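Local coordinates for protein phosphoglycerol transferase GacH (Streptococcus pyogenes MGAS5005, PDB 6DGM) that probably transfers glycerol phosphate onto streptococcal rhamnose polysaccharide, as a membrane protein whose fragment here is the sulfatase-like domain binding manganese, calcium and sn-glycerol-1-phosphate, at residues A[338-343]-A[352-357]; A[50-55]-A[274-279]; A[262-267]-A[316-321]; A[183-188]-A[201-206]. All blocks are in the same frame, centred on the assembly; numbering follows the deposited sequence.

Interaction 1 of 4, residues A[338-343]-A[352-357]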
loop_
_atom_site.group_PDB
_atom_site.type_symbol
_atom_site.label_atom_id
_atom_site.label_comp_id
_atom_site.label_asym_id
_atom_site.label_seq_id
_atom_site.Cartn_x
_atom_site.Cartn_y
_atom_site.Cartn_z
ATOM N N ASN A 338 -1.697 13.010 -9.370
ATOM C CA ASN A 338 -0.922 13.705 -10.383
ATOM C C ASN A 338 -0.520 15.114 -9.984
ATOM O O ASN A 338 0.537 15.586 -10.418
ATOM C CB ASN A 338 -1.712 13.760 -11.697
ATOM C CG ASN A 338 -1.754 12.414 -12.400
ATOM O OD1 ASN A 338 -0.785 11.654 -12.356
ATOM N ND2 ASN A 338 -2.874 12.116 -13.060
ATOM N N LYS A 339 -1.339 15.813 -9.197
ATOM C CA LYS A 339 -1.121 17.237 -9.005
ATOM C C LYS A 339 -1.055 17.707 -7.560
ATOM O O LYS A 339 -0.759 18.891 -7.341
ATOM C CB LYS A 339 -2.216 18.049 -9.711
ATOM C CG LYS A 339 -2.405 17.707 -11.182
ATOM C CD LYS A 339 -3.581 18.470 -11.764
ATOM C CE LYS A 339 -3.942 17.963 -13.148
ATOM N NZ LYS A 339 -5.125 18.683 -13.699
ATOM N N ALA A 340 -1.338 16.858 -6.572
ATOM C CA ALA A 340 -1.468 17.388 -5.222
ATOM C C ALA A 340 -0.959 16.439 -4.153
ATOM O O ALA A 340 -1.388 16.533 -2.996
ATOM C CB ALA A 340 -2.930 17.800 -4.945
ATOM N N SER A 341 -0.017 15.553 -4.485
ATOM C CA SER A 341 0.436 14.605 -3.483
ATOM C C SER A 341 1.811 14.968 -2.905
ATOM O O SER A 341 2.282 16.110 -3.019
ATOM C CB SER A 341 0.428 13.187 -4.072
ATOM O OG SER A 341 0.607 12.225 -3.043
ATOM N N VAL A 342 2.464 13.992 -2.276
ATOM C CA VAL A 342 3.631 14.257 -1.439
ATOM C C VAL A 342 4.872 14.656 -2.211
ATOM O O VAL A 342 5.854 15.095 -1.595
ATOM C CB VAL A 342 3.928 13.033 -0.551
ATOM C CG1 VAL A 342 2.774 12.768 0.383
ATOM C CG2 VAL A 342 4.216 11.809 -1.398
ATOM N N ASP A 343 4.866 14.523 -3.534
ATOM C CA ASP A 343 5.982 14.983 -4.348
ATOM C C ASP A 343 5.893 16.462 -4.694
ATOM O O ASP A 343 6.856 17.006 -5.257
ATOM C CB ASP A 343 6.019 14.189 -5.653
ATOM C CG ASP A 343 4.794 14.436 -6.505
ATOM O OD1 ASP A 343 3.672 14.260 -5.987
ATOM O OD2 ASP A 343 4.957 14.841 -7.668
ATOM N N LYS A 352 -3.085 23.009 -2.844
ATOM C CA LYS A 352 -4.023 23.344 -1.783
ATOM C C LYS A 352 -5.463 23.261 -2.263
ATOM O O LYS A 352 -6.355 22.867 -1.503
ATOM C CB LYS A 352 -3.749 24.742 -1.262
ATOM C CG LYS A 352 -2.490 24.904 -0.439
ATOM C CD LYS A 352 -2.434 26.374 -0.002
ATOM C CE LYS A 352 -1.167 26.744 0.709
ATOM N NZ LYS A 352 -1.141 28.228 0.958
ATOM N N ALA A 353 -5.720 23.663 -3.510
ATOM C CA ALA A 353 -7.084 23.649 -4.022
ATOM C C ALA A 353 -7.604 22.225 -4.117
ATOM O O ALA A 353 -8.707 21.923 -3.651
ATOM C CB ALA A 353 -7.148 24.336 -5.391
ATOM N N ILE A 354 -6.798 21.325 -4.685
ATOM C CA ILE A 354 -7.200 19.931 -4.798
ATOM C C ILE A 354 -7.293 19.288 -3.414
ATOM O O ILE A 354 -8.199 18.488 -3.147
ATOM C CB ILE A 354 -6.244 19.192 -5.749
ATOM C CG1 ILE A 354 -6.345 19.766 -7.169
ATOM C CG2 ILE A 354 -6.522 17.681 -5.737
ATOM C CD1 ILE A 354 -5.248 19.272 -8.095
ATOM N N GLN A 355 -6.366 19.628 -2.512
ATOM C CA GLN A 355 -6.432 19.089 -1.159
ATOM C C GLN A 355 -7.681 19.563 -0.433
ATOM O O GLN A 355 -8.229 18.818 0.386
ATOM C CB GLN A 355 -5.162 19.454 -0.377
ATOM C CG GLN A 355 -3.977 18.590 -0.732
ATOM C CD GLN A 355 -4.143 17.130 -0.295
ATOM O OE1 GLN A 355 -4.873 16.815 0.654
ATOM N NE2 GLN A 355 -3.466 16.231 -1.001
ATOM N N ASN A 356 -8.155 20.784 -0.726
ATOM C CA ASN A 356 -9.396 21.231 -0.110
ATOM C C ASN A 356 -10.559 20.367 -0.575
ATOM O O ASN A 356 -11.433 20.011 0.225
ATOM C CB ASN A 356 -9.658 22.704 -0.378
ATOM C CG ASN A 356 -10.945 23.168 0.255
ATOM O OD1 ASN A 356 -11.974 23.221 -0.401
ATOM N ND2 ASN A 356 -10.894 23.493 1.542
ATOM N N ASP A 357 -10.591 20.018 -1.868
ATOM C CA ASP A 357 -11.591 19.068 -2.344
ATOM C C ASP A 357 -11.493 17.764 -1.557
ATOM O O ASP A 357 -12.497 17.239 -1.059
ATOM C CB ASP A 357 -11.386 18.762 -3.831
ATOM C CG ASP A 357 -11.694 19.937 -4.739
ATOM O OD1 ASP A 357 -12.407 20.868 -4.320
ATOM O OD2 ASP A 357 -11.213 19.921 -5.891
#
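The primary amide of Q355 presents its nitrogen end to A340: NE2 donates to the backbone O of A340 at 2.9 Å with an N-H...O angle of 159°. That carbonyl oxygen lies close to the plane of the Q355 amide (8° out of it), while NE2 is tilted by 26° from the plane of the A340 carbonyl. OE1, at the amide's other end, is hydrogen-bonded to ND2 of N104, and NE2 has a further, weak bond to OH of Y103. With both ends engaged, the buried amide is fixed in its rotation. A bend at chi2 turns the Q355 chain across to A340, the first residue after helix 328-339 to leave helical backbone angles.

Next to this polar link, I354 spreads its branches over two residues. CG2 of I354 rests on CB of A340 at 3.7 Å, and the longer arm carries CD1 to 3.6 Å from CB of K339. The side chains of K339 and I354 cross at about a right angle, and the lysine runs on to a salt bridge between NZ and E335.

The contact closes the loop between two consecutive helices, 328-339 and 349-365: I354 and Q355 also touch V336 of the first, and A340 touches V351 of the second. S341, facing away from the second helix, hydrogen-bonds through OG to OD2 of D313 and packs on N310 of strand 308-310, at the edge of the large sheet.

Interaction 2 of 4, residues A[50-55]-A[274-279]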
loop_
_atom_site.group_PDB
_atom_site.type_symbol
_atom_site.label_atom_id
_atom_site.label_comp_id
_atom_site.label_asym_id
_atom_site.label_seq_id
_atom_site.Cartn_x
_atom_site.Cartn_y
_atom_site.Cartn_z
ATOM N N SER A 50 12.765 -2.071 2.110
ATOM C CA SER A 50 13.264 -0.823 1.555
ATOM C C SER A 50 14.737 -1.003 1.218
ATOM O O SER A 50 15.518 -1.491 2.046
ATOM C CB SER A 50 13.067 0.333 2.544
ATOM O OG SER A 50 13.294 1.589 1.913
ATOM N N ASP A 51 15.114 -0.594 0.014
ATOM C CA ASP A 51 16.453 -0.836 -0.486
ATOM C C ASP A 51 17.473 -0.147 0.400
ATOM O O ASP A 51 17.471 1.082 0.483
ATOM C CB ASP A 51 16.565 -0.283 -1.903
ATOM C CG ASP A 51 17.847 -0.689 -2.601
ATOM O OD1 ASP A 51 18.783 -1.201 -1.949
ATOM O OD2 ASP A 51 17.920 -0.488 -3.831
ATOM N N PRO A 52 18.367 -0.884 1.060
ATOM C CA PRO A 52 19.385 -0.213 1.885
ATOM C C PRO A 52 20.346 0.661 1.095
ATOM O O PRO A 52 21.001 1.534 1.683
ATOM C CB PRO A 52 20.106 -1.369 2.593
ATOM C CG PRO A 52 19.729 -2.610 1.864
ATOM C CD PRO A 52 18.462 -2.356 1.109
ATOM N N ASP A 53 20.437 0.471 -0.223
ATOM C CA ASP A 53 21.328 1.279 -1.043
ATOM C C ASP A 53 20.960 2.757 -1.029
ATOM O O ASP A 53 21.810 3.594 -1.351
ATOM C CB ASP A 53 21.305 0.748 -2.478
ATOM C CG ASP A 53 22.338 1.410 -3.361
ATOM O OD1 ASP A 53 23.292 2.017 -2.821
ATOM O OD2 ASP A 53 22.190 1.325 -4.599
ATOM N N ARG A 54 19.724 3.107 -0.661
ATOM C CA ARG A 54 19.338 4.508 -0.585
ATOM C C ARG A 54 19.768 5.169 0.719
ATOM O O ARG A 54 19.657 6.393 0.848
ATOM C CB ARG A 54 17.818 4.678 -0.700
ATOM C CG ARG A 54 17.295 4.744 -2.093
ATOM C CD ARG A 54 15.874 5.313 -2.113
ATOM N NE ARG A 54 14.957 4.536 -1.299
ATOM C CZ ARG A 54 14.464 3.359 -1.663
ATOM N NH1 ARG A 54 14.811 2.816 -2.831
ATOM N NH2 ARG A 54 13.623 2.723 -0.870
ATOM N N VAL A 55 20.201 4.394 1.704
ATOM C CA VAL A 55 20.691 4.956 2.956
ATOM C C VAL A 55 22.144 5.359 2.755
ATOM O O VAL A 55 23.011 4.504 2.536
ATOM C CB VAL A 55 20.523 3.955 4.109
ATOM C CG1 VAL A 55 20.912 4.599 5.414
ATOM C CG2 VAL A 55 19.075 3.473 4.138
ATOM N N GLY A 274 13.482 -0.531 11.551
ATOM C CA GLY A 274 13.945 0.342 12.608
ATOM C C GLY A 274 15.293 -0.109 13.130
ATOM O O GLY A 274 15.423 -0.523 14.293
ATOM N N LEU A 275 16.294 -0.095 12.258
ATOM C CA LEU A 275 17.630 -0.488 12.665
ATOM C C LEU A 275 18.696 0.558 12.408
ATOM O O LEU A 275 19.819 0.384 12.894
ATOM C CB LEU A 275 18.058 -1.797 11.979
ATOM C CG LEU A 275 18.080 -1.809 10.442
ATOM C CD1 LEU A 275 19.347 -1.220 9.860
ATOM C CD2 LEU A 275 17.863 -3.239 9.946
ATOM N N TYR A 276 18.376 1.642 11.679
ATOM C CA TYR A 276 19.393 2.624 11.347
ATOM C C TYR A 276 19.389 3.757 12.368
ATOM O O TYR A 276 18.321 4.234 12.757
ATOM C CB TYR A 276 19.086 3.257 9.993
ATOM C CG TYR A 276 18.971 2.334 8.806
ATOM C CD1 TYR A 276 20.112 1.887 8.148
ATOM C CD2 TYR A 276 17.730 1.939 8.311
ATOM C CE1 TYR A 276 20.030 1.071 7.048
ATOM C CE2 TYR A 276 17.631 1.107 7.198
ATOM C CZ TYR A 276 18.792 0.669 6.573
ATOM O OH TYR A 276 18.700 -0.142 5.455
ATOM N N PRO A 277 20.562 4.223 12.784
ATOM C CA PRO A 277 20.631 5.504 13.496
ATOM C C PRO A 277 20.401 6.653 12.529
ATOM O O PRO A 277 20.602 6.526 11.319
ATOM C CB PRO A 277 22.056 5.522 14.056
ATOM C CG PRO A 277 22.833 4.725 13.073
ATOM C CD PRO A 277 21.896 3.648 12.544
ATOM N N ASP A 278 19.962 7.794 13.069
ATOM C CA ASP A 278 19.705 8.947 12.212
ATOM C C ASP A 278 20.943 9.346 11.418
ATOM O O ASP A 278 20.823 9.853 10.296
ATOM C CB ASP A 278 19.201 10.137 13.025
ATOM C CG ASP A 278 17.713 10.048 13.352
ATOM O OD1 ASP A 278 17.018 9.142 12.854
ATOM O OD2 ASP A 278 17.253 10.916 14.129
ATOM N N SER A 279 22.134 9.125 11.973
ATOM C CA SER A 279 23.356 9.489 11.269
ATOM C C SER A 279 23.472 8.773 9.925
ATOM O O SER A 279 24.144 9.278 9.018
ATOM C CB SER A 279 24.555 9.121 12.136
ATOM O OG SER A 279 24.659 7.717 12.216
HETATM O O HOH W 1 16.285 0.076 4.275
#
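Y276 holds CG beside its backbone N and anti to its carbonyl carbon (chi1 -58°), which sends the phenol ring across to V55 and P52. In V55, chi1 of -175° leaves CG2 beside the backbone N, where it lies above the ring. The result is a CH-pi contact: CG2 of V55 stands 4.1 Å from the centroid of the Y276 ring and 25° off its normal, nearest to CZ at 3.7 Å. CG1 of V55 lies farther back along the ring, 3.9 Å from CD1 of Y276. CD1 of L275, the preceding residue, sits over the centre of the opposite face, so the ring is held between two aliphatic groups.

At the far end, OH of Y276 comes to 3.4 Å from CB of P52 and is hydrogen-bonded to a water at 2.7 Å. That water donates to the backbone O of S50 at 2.8 Å, giving the buried phenol a bridge to the 50-55 backbone. The loop is shaped by an Asx turn, in which OD1 of D51 accepts from N of D53 at 2.9 Å; the turn leads into the 3-10 segment 52-54.

Both loops follow manganese ligands that lie just past strand ends: E47 after strand 40-46, D270 and H271 after strand 263-269. Such ligands, with loops packed farther out (Y276 side chain about 13 Å from the manganese), are consistent with the alkaline phosphatase-like fold.

Interaction 3 of 4, residues A[262-267]-A[316-321]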
loop_
_atom_site.group_PDB
_atom_site.type_symbol
_atom_site.label_atom_id
_atom_site.label_comp_id
_atom_site.label_asym_id
_atom_site.label_seq_id
_atom_site.Cartn_x
_atom_site.Cartn_y
_atom_site.Cartn_z
ATOM N N PRO A 262 -6.280 -11.642 -15.976
ATOM C CA PRO A 262 -5.520 -10.404 -15.734
ATOM C C PRO A 262 -5.338 -10.187 -14.237
ATOM O O PRO A 262 -6.316 -10.141 -13.481
ATOM C CB PRO A 262 -6.374 -9.303 -16.380
ATOM C CG PRO A 262 -7.643 -9.941 -16.802
ATOM C CD PRO A 262 -7.514 -11.414 -16.745
ATOM N N ILE A 263 -4.081 -10.065 -13.805
ATOM C CA ILE A 263 -3.726 -9.923 -12.395
ATOM C C ILE A 263 -2.771 -8.746 -12.269
ATOM O O ILE A 263 -1.790 -8.662 -13.012
ATOM C CB ILE A 263 -3.056 -11.210 -11.862
ATOM C CG1 ILE A 263 -4.045 -12.384 -11.881
ATOM C CG2 ILE A 263 -2.521 -10.989 -10.464
ATOM C CD1 ILE A 263 -3.409 -13.748 -11.627
ATOM N N THR A 264 -3.038 -7.848 -11.316
ATOM C CA THR A 264 -2.123 -6.739 -11.036
ATOM C C THR A 264 -1.757 -6.759 -9.560
ATOM O O THR A 264 -2.618 -6.976 -8.708
ATOM C CB THR A 264 -2.719 -5.388 -11.456
ATOM O OG1 THR A 264 -2.928 -5.379 -12.875
ATOM C CG2 THR A 264 -1.776 -4.237 -11.127
ATOM N N VAL A 265 -0.471 -6.578 -9.286
ATOM C CA VAL A 265 0.083 -6.554 -7.936
ATOM C C VAL A 265 0.547 -5.133 -7.637
ATOM O O VAL A 265 1.306 -4.540 -8.415
ATOM C CB VAL A 265 1.274 -7.517 -7.804
ATOM C CG1 VAL A 265 1.867 -7.443 -6.407
ATOM C CG2 VAL A 265 0.875 -8.962 -8.152
ATOM N N VAL A 266 0.098 -4.597 -6.505
ATOM C CA VAL A 266 0.635 -3.371 -5.929
ATOM C C VAL A 266 1.529 -3.813 -4.775
ATOM O O VAL A 266 1.037 -4.315 -3.766
ATOM C CB VAL A 266 -0.476 -2.439 -5.435
ATOM C CG1 VAL A 266 0.125 -1.177 -4.836
ATOM C CG2 VAL A 266 -1.453 -2.093 -6.565
ATOM N N PHE A 267 2.840 -3.672 -4.941
ATOM C CA PHE A 267 3.837 -4.190 -4.014
ATOM C C PHE A 267 4.565 -3.006 -3.406
ATOM O O PHE A 267 5.033 -2.131 -4.132
ATOM C CB PHE A 267 4.835 -5.041 -4.812
ATOM C CG PHE A 267 5.901 -5.682 -3.981
ATOM C CD1 PHE A 267 7.044 -4.974 -3.647
ATOM C CD2 PHE A 267 5.775 -6.997 -3.559
ATOM C CE1 PHE A 267 8.041 -5.555 -2.887
ATOM C CE2 PHE A 267 6.786 -7.590 -2.792
ATOM C CZ PHE A 267 7.915 -6.856 -2.462
ATOM N N ALA A 316 -5.589 5.041 -7.077
ATOM C CA ALA A 316 -5.642 5.853 -8.287
ATOM C C ALA A 316 -4.570 5.420 -9.277
ATOM O O ALA A 316 -4.809 5.362 -10.492
ATOM C CB ALA A 316 -5.491 7.327 -7.944
ATOM N N ALA A 317 -3.377 5.107 -8.774
ATOM C CA ALA A 317 -2.317 4.662 -9.664
ATOM C C ALA A 317 -2.639 3.313 -10.279
ATOM O O ALA A 317 -2.256 3.045 -11.423
ATOM C CB ALA A 317 -0.991 4.615 -8.922
ATOM N N LEU A 318 -3.347 2.459 -9.536
ATOM C CA LEU A 318 -3.749 1.156 -10.057
ATOM C C LEU A 318 -4.754 1.311 -11.187
ATOM O O LEU A 318 -4.661 0.631 -12.219
ATOM C CB LEU A 318 -4.341 0.314 -8.919
ATOM C CG LEU A 318 -5.132 -0.935 -9.314
ATOM C CD1 LEU A 318 -4.156 -2.020 -9.743
ATOM C CD2 LEU A 318 -6.025 -1.421 -8.197
ATOM N N PHE A 319 -5.749 2.177 -10.997
ATOM C CA PHE A 319 -6.695 2.435 -12.078
ATOM C C PHE A 319 -5.979 2.952 -13.317
ATOM O O PHE A 319 -6.288 2.541 -14.442
ATOM C CB PHE A 319 -7.753 3.444 -11.632
ATOM C CG PHE A 319 -8.913 2.838 -10.874
ATOM C CD1 PHE A 319 -8.792 2.494 -9.540
ATOM C CD2 PHE A 319 -10.132 2.638 -11.498
ATOM C CE1 PHE A 319 -9.873 1.952 -8.846
ATOM C CE2 PHE A 319 -11.199 2.090 -10.822
ATOM C CZ PHE A 319 -11.079 1.742 -9.499
ATOM N N GLU A 320 -5.022 3.869 -13.138
ATOM C CA GLU A 320 -4.308 4.400 -14.294
ATOM C C GLU A 320 -3.479 3.312 -14.968
ATOM O O GLU A 320 -3.475 3.189 -16.202
ATOM C CB GLU A 320 -3.413 5.561 -13.873
ATOM C CG GLU A 320 -2.730 6.228 -15.044
ATOM C CD GLU A 320 -1.647 7.180 -14.620
ATOM O OE1 GLU A 320 -0.878 6.843 -13.678
ATOM O OE2 GLU A 320 -1.565 8.261 -15.224
ATOM N N HIS A 321 -2.753 2.521 -14.174
ATOM C CA HIS A 321 -1.870 1.507 -14.743
ATOM C C HIS A 321 -2.661 0.487 -15.550
ATOM O O HIS A 321 -2.232 0.074 -16.633
ATOM C CB HIS A 321 -1.058 0.814 -13.635
ATOM C CG HIS A 321 -0.112 -0.215 -14.152
ATOM N ND1 HIS A 321 1.102 0.115 -14.715
ATOM C CD2 HIS A 321 -0.218 -1.560 -14.241
ATOM C CE1 HIS A 321 1.705 -0.988 -15.128
ATOM N NE2 HIS A 321 0.929 -2.019 -14.845
#
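The helical residues 316-321 run roughly antiparallel to strand 263-267, with 145° between their directions and a closest axis approach of 10.1 Å; T264 and V266, two residues apart on the strand, both face the helix. L318 carries the contact. Its CD1 meets CG2 of T264 at 3.5 Å and CB of the same threonine at 4.0 Å, and lies 4.2 Å from CG2 of V266. The T264 and L318 side chains lie alongside each other, pointing opposite ways. In T264, OG1 lies beside the backbone N (chi1 -63°), which puts the CG2 methyl anti to that N and turns it to L318, while the hydroxyl is hydrogen-bonded to OG of S297.

One turn farther along the helix, the imidazole of H321 approaches the same methyl obliquely, CD2 lying 4.4 Å from CG2 of T264. Both ring nitrogens of H321 are engaged, ND1 with OG1 of T76 and NE2 with OD1 of N301, which fixes the turn of this buried ring. L318 also reaches V41 and Y43 of strand 40-46, bridging two adjacent parallel strands.

V265 and F267 point to the other face of the sheet, where L256 and T249 of helix 229-257 cover them. With helices on both faces, the sheet forms an alpha/beta/alpha sandwich, as in the alkaline phosphatase superfamily, which includes sulfatases and lipoteichoic acid synthases.

Interaction 4 of 4, residues A[183-188]-A[201-206]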
loop_
_atom_site.group_PDB
_atom_site.type_symbol
_atom_site.label_atom_id
_atom_site.label_comp_id
_atom_site.label_asym_id
_atom_site.label_seq_id
_atom_site.Cartn_x
_atom_site.Cartn_y
_atom_site.Cartn_z
ATOM N N LYS A 183 7.917 -16.806 1.090
ATOM C CA LYS A 183 7.567 -17.924 0.213
ATOM C C LYS A 183 6.240 -18.544 0.636
ATOM O O LYS A 183 5.381 -18.830 -0.208
ATOM C CB LYS A 183 8.680 -18.971 0.221
ATOM C CG LYS A 183 8.396 -20.218 -0.606
ATOM C CD LYS A 183 9.606 -21.146 -0.548
ATOM C CE LYS A 183 9.401 -22.372 -1.405
ATOM N NZ LYS A 183 10.642 -23.219 -1.403
ATOM N N THR A 184 6.055 -18.765 1.945
ATOM C CA THR A 184 4.792 -19.302 2.433
ATOM C C THR A 184 3.637 -18.403 2.022
ATOM O O THR A 184 2.605 -18.880 1.523
ATOM C CB THR A 184 4.821 -19.442 3.949
ATOM O OG1 THR A 184 5.781 -20.436 4.327
ATOM C CG2 THR A 184 3.467 -19.864 4.482
ATOM N N VAL A 185 3.787 -17.090 2.244
ATOM C CA VAL A 185 2.710 -16.163 1.893
ATOM C C VAL A 185 2.405 -16.235 0.398
ATOM O O VAL A 185 1.241 -16.386 -0.019
ATOM C CB VAL A 185 3.070 -14.738 2.343
ATOM C CG1 VAL A 185 2.039 -13.751 1.848
ATOM C CG2 VAL A 185 3.177 -14.690 3.871
ATOM N N TYR A 186 3.446 -16.133 -0.435
ATOM C CA TYR A 186 3.242 -16.121 -1.880
ATOM C C TYR A 186 2.579 -17.405 -2.354
ATOM O O TYR A 186 1.670 -17.368 -3.194
ATOM C CB TYR A 186 4.585 -15.930 -2.582
ATOM C CG TYR A 186 5.240 -14.572 -2.411
ATOM C CD1 TYR A 186 4.486 -13.425 -2.257
ATOM C CD2 TYR A 186 6.619 -14.443 -2.415
ATOM C CE1 TYR A 186 5.089 -12.193 -2.109
ATOM C CE2 TYR A 186 7.222 -13.225 -2.279
ATOM C CZ TYR A 186 6.448 -12.097 -2.133
ATOM O OH TYR A 186 7.055 -10.871 -2.006
ATOM N N ASN A 187 3.002 -18.556 -1.821
ATOM C CA ASN A 187 2.443 -19.815 -2.286
ATOM C C ASN A 187 1.011 -19.990 -1.813
ATOM O O ASN A 187 0.199 -20.610 -2.510
ATOM C CB ASN A 187 3.350 -20.968 -1.888
ATOM C CG ASN A 187 4.530 -21.097 -2.833
ATOM O OD1 ASN A 187 4.475 -20.618 -3.974
ATOM N ND2 ASN A 187 5.580 -21.753 -2.386
ATOM N N ASN A 188 0.670 -19.405 -0.670
ATOM C CA ASN A 188 -0.723 -19.418 -0.234
ATOM C C ASN A 188 -1.591 -18.494 -1.087
ATOM O O ASN A 188 -2.750 -18.814 -1.349
ATOM C CB ASN A 188 -0.815 -19.104 1.250
ATOM C CG ASN A 188 -0.640 -20.334 2.101
ATOM O OD1 ASN A 188 -1.618 -20.988 2.474
ATOM N ND2 ASN A 188 0.614 -20.696 2.384
ATOM N N PHE A 201 -7.060 -9.331 -3.133
ATOM C CA PHE A 201 -6.268 -9.816 -2.014
ATOM C C PHE A 201 -5.628 -8.636 -1.305
ATOM O O PHE A 201 -5.031 -7.775 -1.952
ATOM C CB PHE A 201 -5.119 -10.696 -2.516
ATOM C CG PHE A 201 -5.539 -12.051 -3.036
ATOM C CD1 PHE A 201 -6.030 -12.200 -4.327
ATOM C CD2 PHE A 201 -5.386 -13.175 -2.251
ATOM C CE1 PHE A 201 -6.385 -13.453 -4.808
ATOM C CE2 PHE A 201 -5.719 -14.420 -2.719
ATOM C CZ PHE A 201 -6.227 -14.566 -4.012
ATOM N N SER A 202 -5.735 -8.616 0.022
ATOM C CA SER A 202 -4.984 -7.683 0.854
ATOM C C SER A 202 -4.033 -8.504 1.703
ATOM O O SER A 202 -4.469 -9.236 2.595
ATOM C CB SER A 202 -5.896 -6.858 1.753
ATOM O OG SER A 202 -5.101 -5.937 2.515
ATOM N N VAL A 203 -2.740 -8.377 1.436
ATOM C CA VAL A 203 -1.724 -9.236 2.032
ATOM C C VAL A 203 -0.761 -8.382 2.838
ATOM O O VAL A 203 -0.320 -7.321 2.381
ATOM C CB VAL A 203 -0.978 -10.005 0.930
ATOM C CG1 VAL A 203 0.057 -10.922 1.530
ATOM C CG2 VAL A 203 -1.954 -10.805 0.062
ATOM N N ILE A 204 -0.421 -8.861 4.034
ATOM C CA ILE A 204 0.529 -8.194 4.914
ATOM C C ILE A 204 1.550 -9.238 5.358
ATOM O O ILE A 204 1.219 -10.146 6.133
ATOM C CB ILE A 204 -0.164 -7.576 6.132
ATOM C CG1 ILE A 204 -1.290 -6.610 5.735
ATOM C CG2 ILE A 204 0.846 -6.825 7.007
ATOM C CD1 ILE A 204 -2.673 -7.277 5.694
ATOM N N THR A 205 2.780 -9.106 4.886
ATOM C CA THR A 205 3.775 -10.124 5.199
ATOM C C THR A 205 4.292 -9.951 6.623
ATOM O O THR A 205 3.972 -8.981 7.323
ATOM C CB THR A 205 4.940 -10.125 4.212
ATOM O OG1 THR A 205 5.737 -8.947 4.401
ATOM C CG2 THR A 205 4.445 -10.209 2.774
ATOM N N MET A 206 5.124 -10.913 7.046
ATOM C CA MET A 206 5.782 -10.840 8.341
ATOM C C MET A 206 7.268 -11.169 8.322
ATOM O O MET A 206 7.949 -10.845 9.300
ATOM C CB MET A 206 5.099 -11.784 9.341
ATOM C CG MET A 206 3.973 -11.173 10.126
ATOM S SD MET A 206 4.534 -9.795 11.164
ATOM C CE MET A 206 4.854 -10.581 12.732
#
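Helix 182-192 and the strand that follows it, 200-204, form an alpha-beta unit of the domain's layered fold, and V185 makes the helix's contact with V203 and T205. CG1 of V185 meets CG1 of V203 at 3.5 Å, closer than usual for two methyls, so the packing is tight here. In both valines CG1 is anti to the backbone N (chi1 174° in V185 and -179° in V203), and the two side chains overlap side by side, running head to tail. The same CG1 of V185 lies 4.4 Å from CG2 of T205, at the looser end of the contact.

The helix is braced locally by N188, whose ND2 donates to the backbone O of T184 at 2.8 Å in a nearly straight bond (171°). The backbone N of N188 reaches that oxygen too, at 3.0 Å, from the opposite face of the carbonyl plane. OD1 of N188 is bonded to N of K171, which ties the helix to a preceding loop. I189, one turn on from V185, extends the apolar surface by packing on both F201 and V203.

T205 divides its chemistry: the methyl joins the valine contact, while OG1 accepts a hydrogen bond from the backbone N of E47, a manganese ligand. M206, the next residue, touches the bound sn-glycerol-1-phosphate, and O of I204 is bonded to ND1 of the pocket residue H139. The apolar packing of V185 therefore backs a strand end whose T205 and I204 hydrogen-bond to E47 and H139, consistent with a second-shell role at the manganese and sn-glycerol-1-phosphate site.

Interactions 3 and 4 serve the same large sheet, their centres 18 Å apart, and touch where CE2 of F267 comes to 3.4 Å from OH of Y186. Interaction 2 lies among the loops beyond the strand ends; interaction 4 is nested within the chain span that it closes. Interaction 4 lies closer to the manganese, the T205 side chain about 8 Å from it, than interaction 2, whose Y276 side chain is about 13 Å away. Interaction 3 lies toward the calcium, which is about 11 Å from the H321 side chain. Interaction 1 is away from these sites, its nearest atoms about 5 Å from interaction 3 and its centre 33 Å from that of interaction 4.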